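Local coordinates for extracellular solute-binding protein, family 1 (Bifidobacterium longum subsp. infantis, PDB 6FTH), which probably binds human milk oligosaccharides outside the cell and delivers them to an ABC transporter for uptake, at residues I29-I43 / C58-W70. Sequence-based numbering, arbitrary orientation.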
loop_
_atom_site.group_PDB
_atom_site.type_symbol
_atom_site.label_atom_id
_atom_site.label_comp_id
_atom_site.label_asym_id
_atom_site.label_seq_id
_atom_site.Cartn_x
_atom_site.Cartn_y
_atom_site.Cartn_z
ATOM N N ILE A 29 16.159 -15.675 27.591
ATOM C CA ILE A 29 15.665 -16.202 26.326
ATOM C C ILE A 29 14.448 -15.395 25.899
ATOM O O ILE A 29 13.584 -15.053 26.713
ATOM C CB ILE A 29 15.336 -17.706 26.416
ATOM C CG1 ILE A 29 16.581 -18.502 26.802
ATOM C CG2 ILE A 29 14.826 -18.206 25.069
ATOM C CD1 ILE A 29 16.286 -19.972 27.072
ATOM N N VAL A 30 14.411 -15.054 24.617
ATOM C CA VAL A 30 13.310 -14.316 24.010
ATOM C C VAL A 30 12.941 -15.078 22.754
ATOM O O VAL A 30 13.771 -15.227 21.858
ATOM C CB VAL A 30 13.718 -12.874 23.650
ATOM C CG1 VAL A 30 12.549 -12.135 22.986
ATOM C CG2 VAL A 30 14.209 -12.120 24.879
ATOM N N SER A 31 11.709 -15.571 22.689
ATOM C CA SER A 31 11.217 -16.166 21.454
ATOM C C SER A 31 10.699 -15.063 20.542
ATOM O O SER A 31 10.040 -14.126 21.000
ATOM C CB SER A 31 10.106 -17.181 21.725
ATOM O OG SER A 31 9.068 -16.638 22.531
ATOM N N VAL A 32 11.045 -15.153 19.263
ATOM C CA VAL A 32 10.712 -14.119 18.286
ATOM C C VAL A 32 10.088 -14.773 17.058
ATOM O O VAL A 32 10.778 -15.447 16.284
ATOM C CB VAL A 32 11.931 -13.279 17.890
ATOM C CG1 VAL A 32 11.494 -12.160 16.955
ATOM C CG2 VAL A 32 12.616 -12.705 19.107
ATOM N N LEU A 33 8.789 -14.560 16.868
ATOM C CA LEU A 33 8.138 -14.959 15.631
ATOM C C LEU A 33 8.349 -13.863 14.597
ATOM O O LEU A 33 8.093 -12.682 14.878
ATOM C CB LEU A 33 6.639 -15.169 15.857
ATOM C CG LEU A 33 5.798 -15.331 14.585
ATOM C CD1 LEU A 33 6.123 -16.620 13.869
ATOM C CD2 LEU A 33 4.299 -15.270 14.939
ATOM N N VAL A 34 8.819 -14.244 13.413
ATOM C CA VAL A 34 8.987 -13.303 12.309
ATOM C C VAL A 34 8.234 -13.841 11.106
ATOM O O VAL A 34 8.547 -14.928 10.609
ATOM C CB VAL A 34 10.459 -13.074 11.937
ATOM C CG1 VAL A 34 10.570 -11.954 10.890
ATOM C CG2 VAL A 34 11.314 -12.799 13.161
ATOM N N VAL A 35 7.255 -13.084 10.644
ATOM C CA VAL A 35 6.547 -13.367 9.404
ATOM C C VAL A 35 7.399 -12.772 8.290
ATOM O O VAL A 35 7.719 -11.575 8.315
ATOM C CB VAL A 35 5.134 -12.764 9.421
ATOM C CG1 VAL A 35 4.382 -13.099 8.154
ATOM C CG2 VAL A 35 4.358 -13.226 10.665
ATOM N N LYS A 36 7.812 -13.615 7.347
ATOM C CA LYS A 36 8.867 -13.296 6.397
ATOM C C LYS A 36 8.343 -12.865 5.028
ATOM O O LYS A 36 7.394 -13.443 4.479
ATOM C CB LYS A 36 9.779 -14.511 6.204
ATOM C CG LYS A 36 10.559 -14.944 7.441
ATOM C CD LYS A 36 11.692 -13.984 7.884
ATOM C CE LYS A 36 12.824 -13.878 6.874
ATOM N NZ LYS A 36 13.324 -15.256 6.496
ATOM N N ARG A 37 9.005 -11.866 4.458
ATOM C CA ARG A 37 8.800 -11.529 3.063
ATOM C C ARG A 37 9.268 -12.690 2.185
ATOM O O ARG A 37 10.234 -13.384 2.518
ATOM C CB ARG A 37 9.667 -10.328 2.723
ATOM C CG ARG A 37 9.447 -9.708 1.372
ATOM C CD ARG A 37 10.573 -8.751 1.109
ATOM N NE ARG A 37 10.419 -7.989 -0.115
ATOM C CZ ARG A 37 10.755 -8.424 -1.328
ATOM N NH1 ARG A 37 11.232 -9.655 -1.511
ATOM N NH2 ARG A 37 10.604 -7.628 -2.377
ATOM N N PRO A 38 8.629 -12.905 1.042
ATOM C CA PRO A 38 9.210 -13.834 0.072
ATOM C C PRO A 38 10.615 -13.399 -0.324
ATOM O O PRO A 38 10.984 -12.223 -0.225
ATOM C CB PRO A 38 8.246 -13.758 -1.119
ATOM C CG PRO A 38 6.946 -13.351 -0.530
ATOM C CD PRO A 38 7.304 -12.419 0.623
ATOM N N ALA A 39 11.413 -14.375 -0.749
ATOM C CA ALA A 39 12.732 -14.163 -1.352
ATOM C C ALA A 39 13.812 -13.830 -0.340
ATOM O O ALA A 39 14.924 -13.447 -0.751
ATOM C CB ALA A 39 12.735 -13.080 -2.439
ATOM N N THR A 40 13.544 -13.976 0.951
ATOM C CA THR A 40 14.513 -13.733 2.007
ATOM C C THR A 40 15.188 -15.031 2.441
ATOM O O THR A 40 14.569 -16.110 2.436
ATOM C CB THR A 40 13.829 -13.048 3.198
ATOM O OG1 THR A 40 12.683 -13.809 3.618
ATOM C CG2 THR A 40 13.396 -11.646 2.841
ATOM N N ASP A 41 16.471 -14.925 2.783
ATOM C CA ASP A 41 17.206 -16.002 3.433
ATOM C C ASP A 41 16.635 -16.228 4.828
ATOM O O ASP A 41 15.811 -15.454 5.341
ATOM C CB ASP A 41 18.694 -15.633 3.537
ATOM C CG ASP A 41 19.618 -16.844 3.675
ATOM O OD1 ASP A 41 19.140 -17.975 3.916
ATOM O OD2 ASP A 41 20.848 -16.646 3.536
ATOM N N LYS A 42 17.034 -17.339 5.428
ATOM C CA LYS A 42 16.705 -17.584 6.818
ATOM C C LYS A 42 17.404 -16.538 7.688
ATOM O O LYS A 42 18.541 -16.154 7.420
ATOM C CB LYS A 42 17.185 -18.994 7.170
ATOM C CG LYS A 42 16.473 -19.652 8.329
ATOM C CD LYS A 42 16.814 -18.905 9.598
ATOM C CE LYS A 42 16.501 -19.633 10.838
ATOM N NZ LYS A 42 16.405 -18.675 11.937
ATOM N N ILE A 43 16.714 -16.060 8.727
ATOM C CA ILE A 43 17.278 -15.013 9.583
ATOM C C ILE A 43 18.570 -15.470 10.250
ATOM O O ILE A 43 19.512 -14.683 10.409
ATOM C CB ILE A 43 16.248 -14.545 10.628
ATOM C CG1 ILE A 43 15.053 -13.911 9.939
ATOM C CG2 ILE A 43 16.881 -13.516 11.589
ATOM C CD1 ILE A 43 13.967 -13.436 10.924
ATOM N N CYS A 58 21.211 -11.574 24.961
ATOM C CA CYS A 58 20.131 -12.513 25.218
ATOM C C CYS A 58 20.250 -13.649 24.220
ATOM O O CYS A 58 21.084 -13.628 23.316
ATOM C CB CYS A 58 18.752 -11.838 25.119
ATOM S SG CYS A 58 18.264 -11.412 23.442
ATOM N N LYS A 59 19.425 -14.666 24.407
ATOM C CA LYS A 59 19.318 -15.752 23.447
ATOM C C LYS A 59 18.009 -15.573 22.699
ATOM O O LYS A 59 16.944 -15.534 23.325
ATOM C CB LYS A 59 19.344 -17.103 24.156
ATOM C CG LYS A 59 19.090 -18.282 23.232
ATOM C CD LYS A 59 20.192 -18.436 22.202
ATOM C CE LYS A 59 19.797 -19.411 21.107
ATOM N NZ LYS A 59 18.809 -20.408 21.605
ATOM N N ILE A 60 18.092 -15.464 21.371
ATOM C CA ILE A 60 16.911 -15.320 20.520
ATOM C C ILE A 60 16.560 -16.680 19.939
ATOM O O ILE A 60 17.381 -17.322 19.270
ATOM C CB ILE A 60 17.126 -14.285 19.409
ATOM C CG1 ILE A 60 17.386 -12.904 20.019
ATOM C CG2 ILE A 60 15.904 -14.260 18.490
ATOM C CD1 ILE A 60 17.782 -11.849 19.008
ATOM N N GLU A 61 15.335 -17.112 20.177
ATOM C CA GLU A 61 14.793 -18.304 19.538
ATOM C C GLU A 61 13.900 -17.838 18.395
ATOM O O GLU A 61 12.735 -17.483 18.606
ATOM C CB GLU A 61 14.037 -19.135 20.564
ATOM C CG GLU A 61 14.949 -19.649 21.666
ATOM C CD GLU A 61 14.305 -20.721 22.530
ATOM O OE1 GLU A 61 13.060 -20.860 22.499
ATOM O OE2 GLU A 61 15.054 -21.420 23.241
ATOM N N TRP A 62 14.446 -17.850 17.180
ATOM C CA TRP A 62 13.716 -17.367 16.017
ATOM C C TRP A 62 12.717 -18.424 15.565
ATOM O O TRP A 62 13.014 -19.626 15.554
ATOM C CB TRP A 62 14.670 -17.071 14.854
ATOM C CG TRP A 62 15.728 -16.007 15.079
ATOM C CD1 TRP A 62 17.057 -16.213 15.301
ATOM C CD2 TRP A 62 15.547 -14.581 15.060
ATOM N NE1 TRP A 62 17.711 -15.022 15.432
ATOM C CE2 TRP A 62 16.809 -14.000 15.293
ATOM C CE3 TRP A 62 14.444 -13.743 14.886
ATOM C CZ2 TRP A 62 16.999 -12.631 15.352
ATOM C CZ3 TRP A 62 14.637 -12.383 14.947
ATOM C CH2 TRP A 62 15.910 -11.839 15.180
ATOM N N GLN A 63 11.523 -17.970 15.197
ATOM C CA GLN A 63 10.516 -18.796 14.550
ATOM C C GLN A 63 10.064 -18.033 13.316
ATOM O O GLN A 63 9.609 -16.894 13.428
ATOM C CB GLN A 63 9.327 -19.023 15.483
ATOM C CG GLN A 63 8.250 -19.905 14.873
ATOM C CD GLN A 63 6.998 -19.975 15.731
ATOM O OE1 GLN A 63 7.005 -19.584 16.905
ATOM N NE2 GLN A 63 5.909 -20.467 15.141
ATOM N N GLU A 64 10.208 -18.635 12.148
ATOM C CA GLU A 64 9.869 -17.982 10.894
ATOM C C GLU A 64 8.657 -18.643 10.258
ATOM O O GLU A 64 8.507 -19.870 10.302
ATOM C CB GLU A 64 11.042 -18.049 9.925
ATOM C CG GLU A 64 12.257 -17.315 10.426
ATOM C CD GLU A 64 13.464 -17.564 9.549
ATOM O OE1 GLU A 64 13.776 -16.720 8.693
ATOM O OE2 GLU A 64 14.080 -18.641 9.696
ATOM N N VAL A 65 7.797 -17.822 9.671
ATOM C CA VAL A 65 6.628 -18.294 8.937
ATOM C C VAL A 65 6.438 -17.433 7.697
ATOM O O VAL A 65 6.739 -16.233 7.698
ATOM C CB VAL A 65 5.363 -18.256 9.814
ATOM C CG1 VAL A 65 5.581 -19.084 11.071
ATOM C CG2 VAL A 65 5.008 -16.824 10.179
ATOM N N SER A 66 5.937 -18.046 6.627
ATOM C CA SER A 66 5.622 -17.287 5.424
ATOM C C SER A 66 4.371 -16.444 5.642
ATOM O O SER A 66 3.574 -16.680 6.555
ATOM C CB SER A 66 5.383 -18.215 4.234
ATOM O OG SER A 66 4.160 -18.918 4.401
ATOM N N GLU A 67 4.208 -15.442 4.777
ATOM C CA GLU A 67 3.016 -14.607 4.832
ATOM C C GLU A 67 1.765 -15.429 4.544
ATOM O O GLU A 67 0.743 -15.268 5.219
ATOM C CB GLU A 67 3.175 -13.435 3.862
ATOM C CG GLU A 67 4.175 -12.397 4.383
ATOM C CD GLU A 67 4.494 -11.284 3.408
ATOM O OE1 GLU A 67 4.315 -11.418 2.174
ATOM O OE2 GLU A 67 4.963 -10.244 3.913
ATOM N N ASP A 68 1.840 -16.347 3.579
ATOM C CA ASP A 68 0.675 -17.163 3.239
ATOM C C ASP A 68 0.315 -18.101 4.378
ATOM O O ASP A 68 -0.870 -18.294 4.675
ATOM C CB ASP A 68 0.939 -17.967 1.961
ATOM C CG ASP A 68 0.850 -17.119 0.705
ATOM O OD1 ASP A 68 0.194 -16.060 0.737
ATOM O OD2 ASP A 68 1.451 -17.516 -0.316
ATOM N N ALA A 69 1.313 -18.685 5.040
ATOM C CA ALA A 69 1.025 -19.536 6.187
ATOM C C ALA A 69 0.459 -18.728 7.347
ATOM O O ALA A 69 -0.500 -19.155 8.006
ATOM C CB ALA A 69 2.285 -20.294 6.608
ATOM N N TRP A 70 1.027 -17.549 7.608
ATOM C CA TRP A 70 0.551 -16.746 8.728
ATOM C C TRP A 70 -0.902 -16.319 8.530
ATOM O O TRP A 70 -1.685 -16.299 9.482
ATOM C CB TRP A 70 1.474 -15.539 8.914
ATOM C CG TRP A 70 1.038 -14.654 10.028
ATOM C CD1 TRP A 70 0.637 -13.371 9.923
ATOM C CD2 TRP A 70 0.924 -15.003 11.413
ATOM N NE1 TRP A 70 0.275 -12.888 11.155
ATOM C CE2 TRP A 70 0.447 -13.865 12.089
ATOM C CE3 TRP A 70 1.187 -16.159 12.144
ATOM C CZ2 TRP A 70 0.226 -13.848 13.462
ATOM C CZ3 TRP A 70 0.960 -16.150 13.498
ATOM C CH2 TRP A 70 0.493 -15.001 14.148
HETATM O O HOH W 1 6.396 -15.149 2.674
#
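Val30 pairs with Ile60, Val32 with Trp62 and Val34 with Glu64, in a parallel ladder of seven backbone hydrogen bonds. It starts with Val30 N donating to Lys59 O and ends with Lys36 N donating to Val65 O (2.9 Å).

Glu64 carries the polar contact. Its OE1 takes Lys36 NZ at 2.7 Å, a salt bridge nearly in line with the C-O bond. Ile43 N donates to Glu64 OE1 at 3.0 Å, from above the carboxylate plane and on the opposite face from Lys36 NZ. The Lys36 chain turns at each step beyond CB (chi2 -70°, chi3 -65°), which curls NZ back to Glu64 OE1 and to Asp41 O. A glutamine in place of Glu64 would probably leave the Lys36 ammonium without its carboxylate countercharge.

Apolar side chains pack on both sides of the strand pair. The Trp62 ring is sandwiched between Ile60 CG2 and Ile43 CG2, the latter a CH-pi contact 3.7 Å from the six-membered ring centroid. Val34 CG2 meets the ring edge. On the sheet face that carries Leu33 and Val35, Val35 CG2 lies over the five-membered ring of Trp70, and Leu33 CD2 touches Trp70 CZ3 (3.7 Å).

These strands form a beta-alpha-beta unit with helix 47-56, which packs on Trp62 and Ile43. Strand 59-66 edges a four-stranded mixed sheet and runs into helix 67-80; strand 86-88 borders strand 29-36 on its other side.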